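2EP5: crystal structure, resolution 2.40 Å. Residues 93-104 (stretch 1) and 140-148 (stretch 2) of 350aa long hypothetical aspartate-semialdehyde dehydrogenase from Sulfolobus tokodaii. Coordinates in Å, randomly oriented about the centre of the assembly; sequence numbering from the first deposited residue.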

# COMPACT_ATOMS: atom_id res chain seq x y z
N ILE A 93 -34.33 -16.42 1.60
CA ILE A 93 -33.78 -17.75 1.42
C ILE A 93 -33.79 -18.57 2.70
O ILE A 93 -34.39 -19.64 2.76
N GLU A 94 -33.14 -18.05 3.73
CA GLU A 94 -33.07 -18.76 4.99
C GLU A 94 -34.44 -18.98 5.63
O GLU A 94 -34.66 -20.00 6.28
N LEU A 95 -35.35 -18.04 5.45
CA LEU A 95 -36.68 -18.18 6.04
C LEU A 95 -37.44 -19.34 5.42
O LEU A 95 -38.05 -20.14 6.13
N GLU A 96 -37.39 -19.44 4.09
CA GLU A 96 -38.08 -20.51 3.38
C GLU A 96 -37.55 -21.88 3.77
O GLU A 96 -38.33 -22.83 3.90
N LEU A 97 -36.23 -21.98 3.94
CA LEU A 97 -35.60 -23.24 4.32
C LEU A 97 -36.07 -23.68 5.70
O LEU A 97 -36.45 -24.83 5.90
N VAL A 98 -36.03 -22.75 6.66
CA VAL A 98 -36.45 -23.03 8.03
C VAL A 98 -37.94 -23.37 8.09
O VAL A 98 -38.36 -24.18 8.91
N LYS A 99 -38.73 -22.74 7.23
CA LYS A 99 -40.16 -23.02 7.20
C LYS A 99 -40.40 -24.44 6.68
O LYS A 99 -41.37 -25.09 7.07
N ASN A 100 -39.52 -24.91 5.81
CA ASN A 100 -39.65 -26.25 5.27
C ASN A 100 -39.05 -27.30 6.18
O ASN A 100 -38.97 -28.47 5.81
N GLY A 101 -38.61 -26.89 7.37
CA GLY A 101 -38.05 -27.84 8.31
C GLY A 101 -36.54 -27.98 8.39
O GLY A 101 -36.03 -28.79 9.17
N LYS A 102 -35.80 -27.22 7.60
CA LYS A 102 -34.34 -27.30 7.62
C LYS A 102 -33.72 -26.65 8.85
O LYS A 102 -34.25 -25.66 9.36
N ILE A 103 -32.61 -27.21 9.32
CA ILE A 103 -31.87 -26.63 10.44
C ILE A 103 -30.83 -25.72 9.78
O ILE A 103 -29.95 -26.19 9.05
N VAL A 104 -30.93 -24.42 10.02
CA VAL A 104 -30.02 -23.45 9.42
C VAL A 104 -29.16 -22.70 10.43
O VAL A 104 -29.68 -22.19 11.43
N GLY A 140 -43.59 -20.70 14.84
CA GLY A 140 -44.47 -21.54 14.06
C GLY A 140 -43.69 -22.14 12.90
O GLY A 140 -44.22 -22.30 11.80
N TRP A 141 -42.42 -22.45 13.14
CA TRP A 141 -41.55 -23.03 12.12
C TRP A 141 -41.41 -24.53 12.33
O TRP A 141 -41.47 -25.01 13.45
N LYS A 142 -41.17 -25.25 11.23
CA LYS A 142 -40.95 -26.68 11.29
C LYS A 142 -39.44 -26.87 11.41
O LYS A 142 -38.96 -27.94 11.77
N GLY A 143 -38.70 -25.80 11.11
CA GLY A 143 -37.25 -25.86 11.17
C GLY A 143 -36.60 -25.18 12.35
O GLY A 143 -37.26 -24.81 13.32
N ILE A 144 -35.28 -25.02 12.26
CA ILE A 144 -34.47 -24.40 13.30
C ILE A 144 -33.54 -23.34 12.70
O ILE A 144 -32.92 -23.57 11.66
N LEU A 145 -33.45 -22.19 13.35
CA LEU A 145 -32.57 -21.12 12.88
C LEU A 145 -31.67 -20.62 14.00
O LEU A 145 -32.13 -20.29 15.10
N VAL A 146 -30.37 -20.57 13.71
CA VAL A 146 -29.36 -20.10 14.65
C VAL A 146 -28.53 -19.05 13.92
O VAL A 146 -28.26 -19.17 12.73
N LYS A 147 -28.13 -18.01 14.63
CA LYS A 147 -27.35 -16.96 14.00
C LYS A 147 -26.01 -16.71 14.66
O LYS A 147 -25.79 -17.04 15.82
N ASN A 148 -25.10 -16.14 13.89
CA ASN A 148 -23.77 -15.78 14.37
C ASN A 148 -23.70 -14.27 14.19
O ASN A 148 -24.27 -13.72 13.25

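The contact between the two stretches buries 634 Å², counted over both sides, and Val98, Ile144 and Trp141 contribute the largest shares. Helix 93-99 runs across strand 144-147 at 142° between their N-to-C directions, with a closest approach of 8.2 Å between the axes. After the helix the chain turns back and enters the sheet at Ile103, which lies beside Ile144 in a parallel pairing.

Val98 is the central residue of the helical side. Its CA-to-CB bond points toward the second stretch, and with chi1 in the t rotamer its two methyl groups meet different neighbours. CG1 of Val98 lies 3.3 Å from CE3 of Trp141, a tight apolar contact, whereas CG2 of Val98 sits 3.8 Å from CB of Leu145 and 3.6 Å from the carbonyl O of Ile144. The valine thus fills the space between the indole and the start of the strand.

Trp141 leaves its backbone sideways, with chi1 in the m rotamer and chi2 at -26°, and its ring meets side chains of the helix. Besides Val98 it meets Leu95, whose t, p conformation brings CD1 to 3.9 Å from NE1 of Trp141, although the CA-to-CB bond of the leucine points sideways. Lys99 adds a looser contact, its CG 4.4 Å from CD1 of Trp141; its CA-to-CB bond points away, and the aliphatic part of the side chain passes the ring. All three approach the indole obliquely.

Ile144 (m, m) shares one face of the sheet with Ile103 (m, t). The closest approach of the two side chains is CG1 of Ile103 to CB of Ile144, 4.0 Å; the end of the Ile144 side chain leads away. Both main-chain polar atoms of Ile144 bond to the first stretch: N of Ile144 donates to O of Lys102 at 3.1 Å, and O of Ile144 accepts from N of Val104 at 2.7 Å. Val104 and Leu145 occupy the other face, where CB of Val104 is 3.8 Å from CD1 of Leu145; the t rotamer of Val104 and the t, p rotamer of Leu145 accompany this packing. The ladder continues with N of Val146 donating to O of Val104 at 2.9 Å.

The charged pair of the contact is buried. Glu94 points toward the strand in an m, t conformation, and Lys147, which starts sideways, extends through m, m, t, t until its NZ reaches OE1 of Glu94 at 2.6 Å, a hydrogen bond within a salt bridge. OE1 of Glu94 also lies 4.2 Å from CD1 of Leu145, so the carboxylate borders the apolar packing.

Between helix and strand, the CA-to-CB bonds of Asn100 and Lys102 point away, and Gly101 has no side chain. Gly143 fits closely against the first stretch: an ideal CB there would lie 2.2 Å from O of Val98 and 2.5 Å from O of Lys102, clashing with both. Next to it, Lys142 covers the turn, with its CD 3.5 Å from O of Lys99.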

# COMPACT_ATOMS: atom_id res chain seq x y z
CB ILE A 93 -32.34 -17.67 0.86
CG1 ILE A 93 -32.38 -17.01 -0.51
CG2 ILE A 93 -31.73 -19.05 0.76
CD1 ILE A 93 -31.00 -16.63 -1.05
CB GLU A 94 -32.15 -18.01 5.96
CG GLU A 94 -30.72 -17.88 5.44
CD GLU A 94 -29.79 -17.19 6.43
OE1 GLU A 94 -30.26 -16.80 7.53
OE2 GLU A 94 -28.59 -17.05 6.11
CB LEU A 95 -37.49 -16.89 5.86
CG LEU A 95 -38.91 -16.86 6.44
CD1 LEU A 95 -38.88 -17.22 7.93
CD2 LEU A 95 -39.50 -15.47 6.24
CB GLU A 96 -37.97 -20.33 1.87
CG GLU A 96 -39.08 -19.47 1.30
CD GLU A 96 -40.46 -19.90 1.81
OE1 GLU A 96 -40.88 -21.04 1.50
OE2 GLU A 96 -41.11 -19.09 2.52
CB LEU A 97 -34.07 -23.11 4.30
CG LEU A 97 -33.42 -23.01 2.92
CD1 LEU A 97 -31.92 -22.75 3.05
CD2 LEU A 97 -33.70 -24.29 2.13
CB VAL A 98 -36.15 -21.84 8.96
CG1 VAL A 98 -36.83 -22.03 10.31
CG2 VAL A 98 -34.65 -21.72 9.17
CB LYS A 99 -40.89 -22.02 6.29
CG LYS A 99 -41.15 -20.67 6.92
CD LYS A 99 -41.95 -19.79 5.97
CE LYS A 99 -42.32 -18.46 6.61
NZ LYS A 99 -43.12 -17.62 5.67
CB ASN A 100 -39.00 -26.33 3.88
CG ASN A 100 -39.90 -25.79 2.79
OD1 ASN A 100 -40.96 -26.34 2.52
ND2 ASN A 100 -39.48 -24.70 2.17
CB LYS A 102 -33.75 -26.64 6.37
CG LYS A 102 -34.07 -27.34 5.06
CD LYS A 102 -33.12 -28.49 4.76
CE LYS A 102 -33.24 -29.63 5.76
NZ LYS A 102 -32.28 -30.71 5.44
CB ILE A 103 -31.13 -27.70 11.27
CG1 ILE A 103 -32.13 -28.62 11.97
CG2 ILE A 103 -30.22 -27.02 12.28
CD1 ILE A 103 -31.48 -29.69 12.81
CB VAL A 104 -30.80 -22.39 8.59
CG1 VAL A 104 -29.84 -21.42 7.94
CG2 VAL A 104 -31.67 -23.07 7.55
CB TRP A 141 -40.12 -22.46 12.18
CG TRP A 141 -39.97 -21.00 11.96
CD1 TRP A 141 -40.79 -20.18 11.25
CD2 TRP A 141 -38.85 -20.20 12.36
NE1 TRP A 141 -40.26 -18.91 11.19
CE2 TRP A 141 -39.07 -18.89 11.86
CE3 TRP A 141 -37.69 -20.45 13.10
CZ2 TRP A 141 -38.17 -17.85 12.07
CZ3 TRP A 141 -36.79 -19.41 13.31
CH2 TRP A 141 -37.03 -18.12 12.79
CB LYS A 142 -41.43 -27.35 9.99
CG LYS A 142 -42.91 -27.19 9.71
CD LYS A 142 -43.28 -27.71 8.32
CE LYS A 142 -42.98 -29.20 8.16
NZ LYS A 142 -43.46 -29.73 6.84
CB ILE A 144 -33.60 -25.46 14.01
CG1 ILE A 144 -34.47 -26.40 14.84
CG2 ILE A 144 -32.53 -24.78 14.86
CD1 ILE A 144 -35.31 -25.70 15.92
CB LEU A 145 -33.39 -19.95 12.32
CG LEU A 145 -32.53 -18.79 11.79
CD1 LEU A 145 -31.67 -19.29 10.64
CD2 LEU A 145 -33.41 -17.66 11.31
CB VAL A 146 -28.44 -21.25 15.14
CG1 VAL A 146 -27.39 -20.70 16.10
CG2 VAL A 146 -29.27 -22.34 15.82
CB LYS A 147 -28.17 -15.67 13.96
CG LYS A 147 -29.23 -15.66 12.87
CD LYS A 147 -28.60 -15.50 11.49
CE LYS A 147 -29.61 -15.65 10.38
NZ LYS A 147 -29.10 -15.12 9.08
CB ASN A 148 -22.70 -16.49 13.54
CG ASN A 148 -22.66 -17.97 13.81
OD1 ASN A 148 -22.85 -18.79 12.91
ND2 ASN A 148 -22.41 -18.33 15.06